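Local coordinates for protein lipase (Acinetobacter baumannii, PDB 4OPM) that probably hydrolyses ester bonds of acylglycerols, as a putative triacylglycerol lipase with the alpha/beta hydrolase fold, at residues Arg57-Thr69 / Met275-Val289. Numbering follows the deposited sequence.
Sequences RDNWNRVAHYLTT and MPILEAEQLVIQQYV
Two helical elements on one side of the alpha/beta hydrolase sheet meet where Val63, on the short helix 61-64, fits as a knob into a hole lined by Ile277, Glu281, Val284 and Ile285. Its two methyls divide the work: CG2, beside the backbone N, faces Ile277 CB at 3.9 Å, while CG1, anti to that N (chi1 164°), meets Ile285 CD1. Ile277 also reaches Trp60 with both branches. Its CD1 lies over the face of the indole six-membered ring, a CH-pi contact 4.1 Å from the centroid, and its CG2 stands over CZ3 on the same face, 3.6 Å away. Farther along, Ile285 CD1 touches Tyr66 CB and Leu67 CD2, both at 3.7 Å, and Leu67 CD1 meets the edge of the Tyr288 ring. Both Trp60 and Tyr288 rest on Ala117 of strand 114-119, so the seam closes onto the sheet.

The polar links run through water. One water donates to Asn59 O and Ile277 O and accepts from Val63 N, stitching the two backbones together. A second donates to Leu278 O and Glu281 OE1 (2.6 Å) and accepts a weak bond from Arg62 NH1. The third donates to Glu281 OE2, accepts from Gln282 NE2, and sits 2.6 Å from Tyr66 OH in the plane of that ring. With chi1 at 74°, Glu281 CG lies 3.7 Å from Arg62 CB, and the bend at chi2 (-79°) brings the carboxylate beside the Arg62 chain.

Trp60 borders the probable nucleophile elbow, and Met275 directly follows His274, the likely triad histidine. This pairing resembles that of helices A and F in alpha/beta hydrolases.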
ATOM      1  N   ARG A  57      -7.189  -3.290   1.630  1.00 15.86           N
ATOM      2  CA  ARG A  57      -6.669  -3.512   2.976  1.00 15.74           C
ATOM      3  C   ARG A  57      -6.173  -4.954   3.182  1.00 17.63           C
ATOM      4  O   ARG A  57      -5.204  -5.161   3.918  1.00 17.34           O
ATOM      5  CB  ARG A  57      -7.725  -3.173   4.037  1.00 16.43           C
ATOM      6  CG  ARG A  57      -9.016  -3.996   3.998  1.00 15.80           C
ATOM      7  CD  ARG A  57     -10.109  -3.311   4.776  1.00 17.49           C
ATOM      8  NE  ARG A  57     -11.425  -3.888   4.506  1.00 21.22           N
ATOM      9  CZ  ARG A  57     -12.096  -4.666   5.353  1.00 26.37           C
ATOM     10  NH1 ARG A  57     -11.579  -4.973   6.536  1.00 16.84           N
ATOM     11  NH2 ARG A  57     -13.297  -5.124   5.032  1.00 21.48           N
ATOM     12  N   ASP A  58      -6.805  -5.947   2.512  1.00 15.17           N
ATOM     13  CA  ASP A  58      -6.425  -7.361   2.674  1.00 14.91           C
ATOM     14  C   ASP A  58      -5.022  -7.678   2.132  1.00 17.48           C
ATOM     15  O   ASP A  58      -4.431  -8.681   2.552  1.00 16.49           O
ATOM     16  CB  ASP A  58      -7.475  -8.274   2.037  1.00 17.30           C
ATOM     17  CG  ASP A  58      -8.805  -8.186   2.765  1.00 19.36           C
ATOM     18  OD1 ASP A  58      -8.807  -8.252   4.026  1.00 18.28           O
ATOM     19  OD2 ASP A  58      -9.828  -7.977   2.095  1.00 23.50           O
ATOM     20  N   ASN A  59      -4.435  -6.777   1.303  1.00 15.19           N
ATOM     21  CA  ASN A  59      -3.057  -6.973   0.823  1.00 14.61           C
ATOM     22  C   ASN A  59      -2.051  -7.024   1.996  1.00 18.66           C
ATOM     23  O   ASN A  59      -0.979  -7.595   1.849  1.00 18.25           O
ATOM     24  CB  ASN A  59      -2.643  -5.825  -0.102  1.00 15.35           C
ATOM     25  CG  ASN A  59      -3.351  -5.742  -1.437  1.00 24.84           C
ATOM     26  OD1 ASN A  59      -3.223  -4.737  -2.138  1.00 21.41           O
ATOM     27  ND2 ASN A  59      -4.047  -6.796  -1.852  1.00 20.92           N
ATOM     28  N   TRP A  60      -2.395  -6.372   3.130  1.00 15.69           N
ATOM     29  CA  TRP A  60      -1.541  -6.274   4.301  1.00 15.78           C
ATOM     30  C   TRP A  60      -1.787  -7.385   5.345  1.00 17.48           C
ATOM     31  O   TRP A  60      -1.106  -7.376   6.367  1.00 16.77           O
ATOM     32  CB  TRP A  60      -1.754  -4.912   4.973  1.00 15.89           C
ATOM     33  CG  TRP A  60      -1.092  -3.782   4.252  1.00 17.27           C
ATOM     34  CD1 TRP A  60      -1.692  -2.854   3.446  1.00 20.61           C
ATOM     35  CD2 TRP A  60       0.305  -3.464   4.266  1.00 16.84           C
ATOM     36  NE1 TRP A  60      -0.751  -1.977   2.957  1.00 20.43           N
ATOM     37  CE2 TRP A  60       0.480  -2.313   3.463  1.00 21.24           C
ATOM     38  CE3 TRP A  60       1.426  -4.019   4.909  1.00 17.84           C
ATOM     39  CZ2 TRP A  60       1.736  -1.721   3.270  1.00 20.86           C
ATOM     40  CZ3 TRP A  60       2.667  -3.424   4.730  1.00 19.92           C
ATOM     41  CH2 TRP A  60       2.808  -2.272   3.936  1.00 20.28           C
ATOM     42  N   ASN A  61      -2.738  -8.304   5.117  1.00 13.65           N
ATOM     43  CA  ASN A  61      -3.111  -9.314   6.122  1.00 12.59           C
ATOM     44  C   ASN A  61      -1.949 -10.168   6.600  1.00 17.27           C
ATOM     45  O   ASN A  61      -1.806 -10.340   7.814  1.00 15.88           O
ATOM     46  CB  ASN A  61      -4.246 -10.217   5.644  1.00 14.87           C
ATOM     47  CG  ASN A  61      -5.584  -9.491   5.618  1.00 20.87           C
ATOM     48  OD1 ASN A  61      -5.724  -8.382   6.161  1.00 18.88           O
ATOM     49  ND2 ASN A  61      -6.579 -10.079   4.967  1.00 15.57           N
ATOM     50  N   ARG A  62      -1.114 -10.667   5.673  1.00 15.51           N
ATOM     51  CA  ARG A  62       0.033 -11.550   5.994  1.00 15.73           C
ATOM     52  C   ARG A  62       1.073 -10.838   6.860  1.00 18.56           C
ATOM     53  O   ARG A  62       1.635 -11.447   7.768  1.00 17.73           O
ATOM     54  CB  ARG A  62       0.685 -12.083   4.708  1.00 16.08           C
ATOM     55  CG  ARG A  62      -0.253 -12.940   3.902  1.00 21.84           C
ATOM     56  CD  ARG A  62       0.406 -13.529   2.683  1.00 21.92           C
ATOM     57  NE  ARG A  62      -0.629 -14.154   1.877  1.00 25.52           N
ATOM     58  CZ  ARG A  62      -0.612 -15.403   1.432  1.00 34.22           C
ATOM     59  NH1 ARG A  62       0.446 -16.176   1.643  1.00 25.08           N
ATOM     60  NH2 ARG A  62      -1.642 -15.879   0.750  1.00 30.26           N
ATOM     61  N   VAL A  63       1.317  -9.552   6.584  1.00 14.31           N
ATOM     62  CA  VAL A  63       2.250  -8.744   7.365  1.00 13.48           C
ATOM     63  C   VAL A  63       1.567  -8.343   8.688  1.00 15.74           C
ATOM     64  O   VAL A  63       2.175  -8.464   9.763  1.00 14.26           O
ATOM     65  CB  VAL A  63       2.729  -7.503   6.554  1.00 17.37           C
ATOM     66  CG1 VAL A  63       3.374  -6.452   7.459  1.00 18.00           C
ATOM     67  CG2 VAL A  63       3.688  -7.915   5.434  1.00 17.77           C
ATOM     68  N   ALA A  64       0.308  -7.835   8.610  1.00 14.89           N
ATOM     69  CA  ALA A  64      -0.423  -7.373   9.802  1.00 15.53           C
ATOM     70  C   ALA A  64      -0.517  -8.472  10.868  1.00 16.63           C
ATOM     71  O   ALA A  64      -0.448  -8.178  12.055  1.00 15.79           O
ATOM     72  CB  ALA A  64      -1.818  -6.894   9.427  1.00 16.25           C
ATOM     73  N   HIS A  65      -0.634  -9.742  10.441  1.00 14.69           N
ATOM     74  CA  HIS A  65      -0.690 -10.896  11.356  1.00 13.92           C
ATOM     75  C   HIS A  65       0.433 -10.832  12.425  1.00 17.09           C
ATOM     76  O   HIS A  65       0.210 -11.231  13.563  1.00 17.41           O
ATOM     77  CB  HIS A  65      -0.565 -12.192  10.541  1.00 14.05           C
ATOM     78  CG  HIS A  65      -0.388 -13.430  11.365  1.00 16.94           C
ATOM     79  ND1 HIS A  65      -1.456 -14.036  11.990  1.00 18.20           N
ATOM     80  CD2 HIS A  65       0.733 -14.154  11.604  1.00 18.09           C
ATOM     81  CE1 HIS A  65      -0.962 -15.107  12.593  1.00 17.99           C
ATOM     82  NE2 HIS A  65       0.356 -15.209  12.403  1.00 17.69           N
ATOM     83  N   TYR A  66       1.633 -10.328  12.051  1.00 14.95           N
ATOM     84  CA  TYR A  66       2.781 -10.270  12.959  1.00 15.11           C
ATOM     85  C   TYR A  66       2.868  -8.969  13.757  1.00 20.15           C
ATOM     86  O   TYR A  66       3.766  -8.834  14.594  1.00 19.73           O
ATOM     87  CB  TYR A  66       4.087 -10.445  12.153  1.00 15.51           C
ATOM     88  CG  TYR A  66       4.180 -11.808  11.509  1.00 16.07           C
ATOM     89  CD1 TYR A  66       4.642 -12.908  12.229  1.00 18.00           C
ATOM     90  CD2 TYR A  66       3.758 -12.013  10.199  1.00 15.83           C
ATOM     91  CE1 TYR A  66       4.670 -14.180  11.666  1.00 17.92           C
ATOM     92  CE2 TYR A  66       3.776 -13.282   9.623  1.00 16.09           C
ATOM     93  CZ  TYR A  66       4.239 -14.363  10.361  1.00 21.25           C
ATOM     94  OH  TYR A  66       4.274 -15.625   9.829  1.00 18.15           O
ATOM     95  N   LEU A  67       1.961  -8.023  13.494  1.00 16.99           N
ATOM     96  CA  LEU A  67       2.031  -6.694  14.108  1.00 16.99           C
ATOM     97  C   LEU A  67       0.902  -6.412  15.093  1.00 20.35           C
ATOM     98  O   LEU A  67       1.048  -5.531  15.941  1.00 20.21           O
ATOM     99  CB  LEU A  67       2.007  -5.624  12.993  1.00 16.86           C
ATOM    100  CG  LEU A  67       3.186  -5.655  11.998  1.00 20.17           C
ATOM    101  CD1 LEU A  67       2.912  -4.780  10.813  1.00 19.85           C
ATOM    102  CD2 LEU A  67       4.514  -5.296  12.676  1.00 21.10           C
ATOM    103  N   THR A  68      -0.217  -7.136  14.987  1.00 18.95           N
ATOM    104  CA  THR A  68      -1.394  -6.893  15.824  1.00 19.12           C
ATOM    105  C   THR A  68      -1.188  -7.334  17.299  1.00 24.78           C
ATOM    106  O   THR A  68      -2.017  -6.987  18.129  1.00 25.68           O
ATOM    107  CB  THR A  68      -2.633  -7.530  15.211  1.00 21.17           C
ATOM    108  OG1 THR A  68      -2.374  -8.908  14.951  1.00 20.17           O
ATOM    109  CG2 THR A  68      -3.091  -6.828  13.947  1.00 16.14           C
ATOM    110  N   THR A  69      -0.104  -8.050  17.637  1.00 22.30           N
ATOM    111  CA  THR A  69       0.118  -8.416  19.041  1.00 23.66           C
ATOM    112  C   THR A  69       0.707  -7.208  19.784  1.00 29.11           C
ATOM    113  O   THR A  69       0.184  -6.831  20.836  1.00 31.02           O
ATOM    114  CB  THR A  69       0.995  -9.672  19.183  1.00 35.66           C
ATOM    115  OG1 THR A  69       0.337 -10.780  18.568  1.00 37.80           O
ATOM    116  CG2 THR A  69       1.293 -10.025  20.645  1.00 35.48           C
HETATM  117  N   MSE A 275       5.683  -7.004  -4.979  1.00 12.65           N
HETATM  118  CA  MSE A 275       4.804  -7.142  -3.810  0.80 12.36           C
HETATM  119  C   MSE A 275       5.424  -8.006  -2.675  1.00 16.07           C
HETATM  120  O   MSE A 275       4.866  -9.053  -2.300  1.00 15.63           O
HETATM  121  CB  MSE A 275       3.445  -7.714  -4.269  0.80 14.51           C
HETATM  122  CG  MSE A 275       2.326  -7.411  -3.333  0.80 20.01           C
HETATM  123 SE   MSE A 275       0.708  -7.185  -4.377  0.60 27.19          SE
HETATM  124  CE  MSE A 275      -0.322  -6.389  -2.974  0.80 24.36           C
ATOM    125  N   PRO A 276       6.519  -7.533  -2.010  1.00 13.73           N
ATOM    126  CA  PRO A 276       7.090  -8.317  -0.888  1.00 14.68           C
ATOM    127  C   PRO A 276       6.107  -8.622   0.251  1.00 15.98           C
ATOM    128  O   PRO A 276       6.263  -9.641   0.917  1.00 15.84           O
ATOM    129  CB  PRO A 276       8.201  -7.404  -0.362  1.00 16.71           C
ATOM    130  CG  PRO A 276       8.624  -6.600  -1.545  1.00 19.94           C
ATOM    131  CD  PRO A 276       7.327  -6.316  -2.261  1.00 15.81           C
ATOM    132  N   ILE A 277       5.100  -7.747   0.481  1.00 13.45           N
ATOM    133  CA  ILE A 277       4.117  -7.938   1.558  1.00 12.93           C
ATOM    134  C   ILE A 277       3.283  -9.230   1.354  1.00 16.86           C
ATOM    135  O   ILE A 277       2.768  -9.778   2.338  1.00 15.54           O
ATOM    136  CB  ILE A 277       3.236  -6.701   1.784  1.00 15.91           C
ATOM    137  CG1 ILE A 277       2.353  -6.376   0.548  1.00 16.42           C
ATOM    138  CG2 ILE A 277       4.132  -5.502   2.198  1.00 15.91           C
ATOM    139  CD1 ILE A 277       1.266  -5.282   0.789  1.00 17.37           C
ATOM    140  N   LEU A 278       3.174  -9.720   0.105  1.00 14.08           N
ATOM    141  CA  LEU A 278       2.479 -10.991  -0.188  1.00 14.53           C
ATOM    142  C   LEU A 278       3.458 -12.081  -0.638  1.00 16.81           C
ATOM    143  O   LEU A 278       3.155 -13.263  -0.476  1.00 17.34           O
ATOM    144  CB  LEU A 278       1.389 -10.804  -1.261  1.00 14.51           C
ATOM    145  CG  LEU A 278       0.123 -10.010  -0.854  1.00 19.22           C
ATOM    146  CD1 LEU A 278      -0.868  -9.982  -2.006  1.00 21.76           C
ATOM    147  CD2 LEU A 278      -0.567 -10.622   0.345  1.00 19.86           C
ATOM    148  N   GLU A 279       4.632 -11.697  -1.181  1.00 13.00           N
ATOM    149  CA  GLU A 279       5.609 -12.689  -1.676  1.00 12.15           C
ATOM    150  C   GLU A 279       6.594 -13.170  -0.596  1.00 17.55           C
ATOM    151  O   GLU A 279       7.186 -14.244  -0.750  1.00 18.49           O
ATOM    152  CB  GLU A 279       6.443 -12.088  -2.814  1.00 13.05           C
ATOM    153  CG  GLU A 279       5.662 -11.683  -4.058  1.00 14.85           C
ATOM    154  CD  GLU A 279       6.545 -11.004  -5.094  1.00 15.75           C
ATOM    155  OE1 GLU A 279       7.459 -11.675  -5.628  1.00 15.93           O
ATOM    156  OE2 GLU A 279       6.361  -9.785  -5.328  1.00 15.45           O
ATOM    157  N   ALA A 280       6.839 -12.351   0.438  1.00 14.82           N
ATOM    158  CA  ALA A 280       7.868 -12.649   1.453  1.00 14.58           C
ATOM    159  C   ALA A 280       7.553 -11.960   2.788  1.00 16.01           C
ATOM    160  O   ALA A 280       8.421 -11.286   3.356  1.00 13.55           O
ATOM    161  CB  ALA A 280       9.227 -12.182   0.922  1.00 15.20           C
ATOM    162  N   GLU A 281       6.319 -12.151   3.315  1.00 12.60           N
ATOM    163  CA  GLU A 281       5.895 -11.427   4.533  1.00 13.02           C
ATOM    164  C   GLU A 281       6.796 -11.691   5.752  1.00 15.92           C
ATOM    165  O   GLU A 281       7.000 -10.774   6.553  1.00 14.35           O
ATOM    166  CB  GLU A 281       4.420 -11.690   4.886  1.00 14.66           C
ATOM    167  CG  GLU A 281       4.146 -13.079   5.466  1.00 18.07           C
ATOM    168  CD  GLU A 281       4.055 -14.236   4.488  1.00 28.62           C
ATOM    169  OE1 GLU A 281       4.400 -14.063   3.298  1.00 18.74           O
ATOM    170  OE2 GLU A 281       3.620 -15.327   4.921  1.00 26.98           O
ATOM    171  N   GLN A 282       7.352 -12.916   5.899  1.00 12.79           N
ATOM    172  CA  GLN A 282       8.195 -13.196   7.069  1.00 11.60           C
ATOM    173  C   GLN A 282       9.523 -12.432   6.972  1.00 15.55           C
ATOM    174  O   GLN A 282      10.040 -11.955   7.988  1.00 15.52           O
ATOM    175  CB  GLN A 282       8.420 -14.703   7.223  1.00 12.31           C
ATOM    176  CG  GLN A 282       7.108 -15.461   7.491  1.00 14.12           C
ATOM    177  CD  GLN A 282       7.204 -16.933   7.146  1.00 20.27           C
ATOM    178  OE1 GLN A 282       8.280 -17.535   7.176  1.00 14.99           O
ATOM    179  NE2 GLN A 282       6.058 -17.547   6.839  1.00 16.88           N
ATOM    180  N   LEU A 283      10.045 -12.280   5.749  1.00 12.79           N
ATOM    181  CA  LEU A 283      11.280 -11.524   5.495  1.00 14.07           C
ATOM    182  C   LEU A 283      11.040 -10.021   5.671  1.00 17.31           C
ATOM    183  O   LEU A 283      11.920  -9.315   6.155  1.00 17.30           O
ATOM    184  CB  LEU A 283      11.847 -11.843   4.106  1.00 14.29           C
ATOM    185  CG  LEU A 283      12.190 -13.355   3.889  1.00 18.30           C
ATOM    186  CD1 LEU A 283      12.879 -13.571   2.552  1.00 19.90           C
ATOM    187  CD2 LEU A 283      13.064 -13.922   5.031  1.00 17.12           C
ATOM    188  N   VAL A 284       9.830  -9.538   5.319  1.00 15.25           N
ATOM    189  CA  VAL A 284       9.456  -8.132   5.516  1.00 13.79           C
ATOM    190  C   VAL A 284       9.429  -7.844   7.024  1.00 15.94           C
ATOM    191  O   VAL A 284      10.042  -6.884   7.482  1.00 15.28           O
ATOM    192  CB  VAL A 284       8.091  -7.844   4.838  1.00 17.40           C
ATOM    193  CG1 VAL A 284       7.481  -6.515   5.328  1.00 17.58           C
ATOM    194  CG2 VAL A 284       8.239  -7.862   3.314  1.00 16.75           C
ATOM    195  N   ILE A 285       8.742  -8.707   7.794  1.00 14.82           N
ATOM    196  CA  ILE A 285       8.608  -8.561   9.251  1.00 14.25           C
ATOM    197  C   ILE A 285       9.970  -8.666   9.942  1.00 17.30           C
ATOM    198  O   ILE A 285      10.225  -7.937  10.898  1.00 16.47           O
ATOM    199  CB  ILE A 285       7.579  -9.596   9.772  1.00 15.98           C
ATOM    200  CG1 ILE A 285       6.131  -9.139   9.407  1.00 14.48           C
ATOM    201  CG2 ILE A 285       7.725  -9.921  11.258  1.00 15.62           C
ATOM    202  CD1 ILE A 285       5.650  -7.808  10.164  1.00 15.25           C
ATOM    203  N   GLN A 286      10.860  -9.532   9.426  1.00 14.61           N
ATOM    204  CA  GLN A 286      12.211  -9.692   9.977  1.00 13.79           C
ATOM    205  C   GLN A 286      12.965  -8.345  10.004  1.00 17.35           C
ATOM    206  O   GLN A 286      13.734  -8.105  10.934  1.00 18.18           O
ATOM    207  CB  GLN A 286      12.984 -10.729   9.162  1.00 14.34           C
ATOM    208  CG  GLN A 286      14.400 -10.996   9.664  1.00 17.56           C
ATOM    209  CD  GLN A 286      14.988 -12.144   8.905  1.00 24.66           C
ATOM    210  OE1 GLN A 286      15.162 -12.067   7.688  1.00 19.93           O
ATOM    211  NE2 GLN A 286      15.208 -13.259   9.591  1.00 21.30           N
ATOM    212  N   GLN A 287      12.679  -7.452   9.044  1.00 13.91           N
ATOM    213  CA  GLN A 287      13.268  -6.112   8.987  1.00 15.65           C
ATOM    214  C   GLN A 287      12.408  -5.055   9.700  1.00 18.76           C
ATOM    215  O   GLN A 287      12.949  -4.184  10.385  1.00 18.34           O
ATOM    216  CB  GLN A 287      13.451  -5.672   7.519  1.00 17.19           C
ATOM    217  CG  GLN A 287      14.321  -6.637   6.691  1.00 19.69           C
ATOM    218  CD  GLN A 287      15.735  -6.802   7.216  1.00 27.77           C
ATOM    219  OE1 GLN A 287      16.348  -5.869   7.767  1.00 23.69           O
ATOM    220  NE2 GLN A 287      16.285  -7.995   7.037  1.00 21.84           N
ATOM    221  N   TYR A 288      11.084  -5.088   9.494  1.00 15.23           N
ATOM    222  CA  TYR A 288      10.207  -4.034  10.009  1.00 15.00           C
ATOM    223  C   TYR A 288      10.073  -4.011  11.543  1.00 19.17           C
ATOM    224  O   TYR A 288      10.112  -2.918  12.122  1.00 18.58           O
ATOM    225  CB  TYR A 288       8.819  -4.137   9.351  1.00 15.97           C
ATOM    226  CG  TYR A 288       7.920  -2.932   9.534  1.00 16.17           C
ATOM    227  CD1 TYR A 288       8.449  -1.639   9.607  1.00 17.19           C
ATOM    228  CD2 TYR A 288       6.533  -3.069   9.527  1.00 16.62           C
ATOM    229  CE1 TYR A 288       7.619  -0.522   9.725  1.00 17.68           C
ATOM    230  CE2 TYR A 288       5.694  -1.960   9.633  1.00 17.63           C
ATOM    231  CZ  TYR A 288       6.243  -0.692   9.739  1.00 20.65           C
ATOM    232  OH  TYR A 288       5.412   0.391   9.821  1.00 18.28           O
ATOM    233  N   VAL A 289       9.915  -5.178  12.195  1.00 15.87           N
ATOM    234  CA  VAL A 289       9.756  -5.225  13.655  1.00 17.17           C
ATOM    235  C   VAL A 289      11.024  -4.617  14.370  1.00 19.33           C
ATOM    236  O   VAL A 289      10.839  -3.718  15.189  1.00 18.27           O
ATOM    237  CB  VAL A 289       9.364  -6.648  14.141  1.00 21.37           C
ATOM    238  CG1 VAL A 289       9.541  -6.794  15.650  1.00 22.32           C
ATOM    239  CG2 VAL A 289       7.919  -6.970  13.732  1.00 20.67           C
TER
HETATM  240  O   HOH W   1       0.593  -8.769   3.731  1.00 14.23           O
HETATM  241  O   HOH W   2       3.114 -15.200   1.312  1.00 19.46           O
HETATM  242  O   HOH W   3       3.328 -15.998   7.416  1.00 19.74           O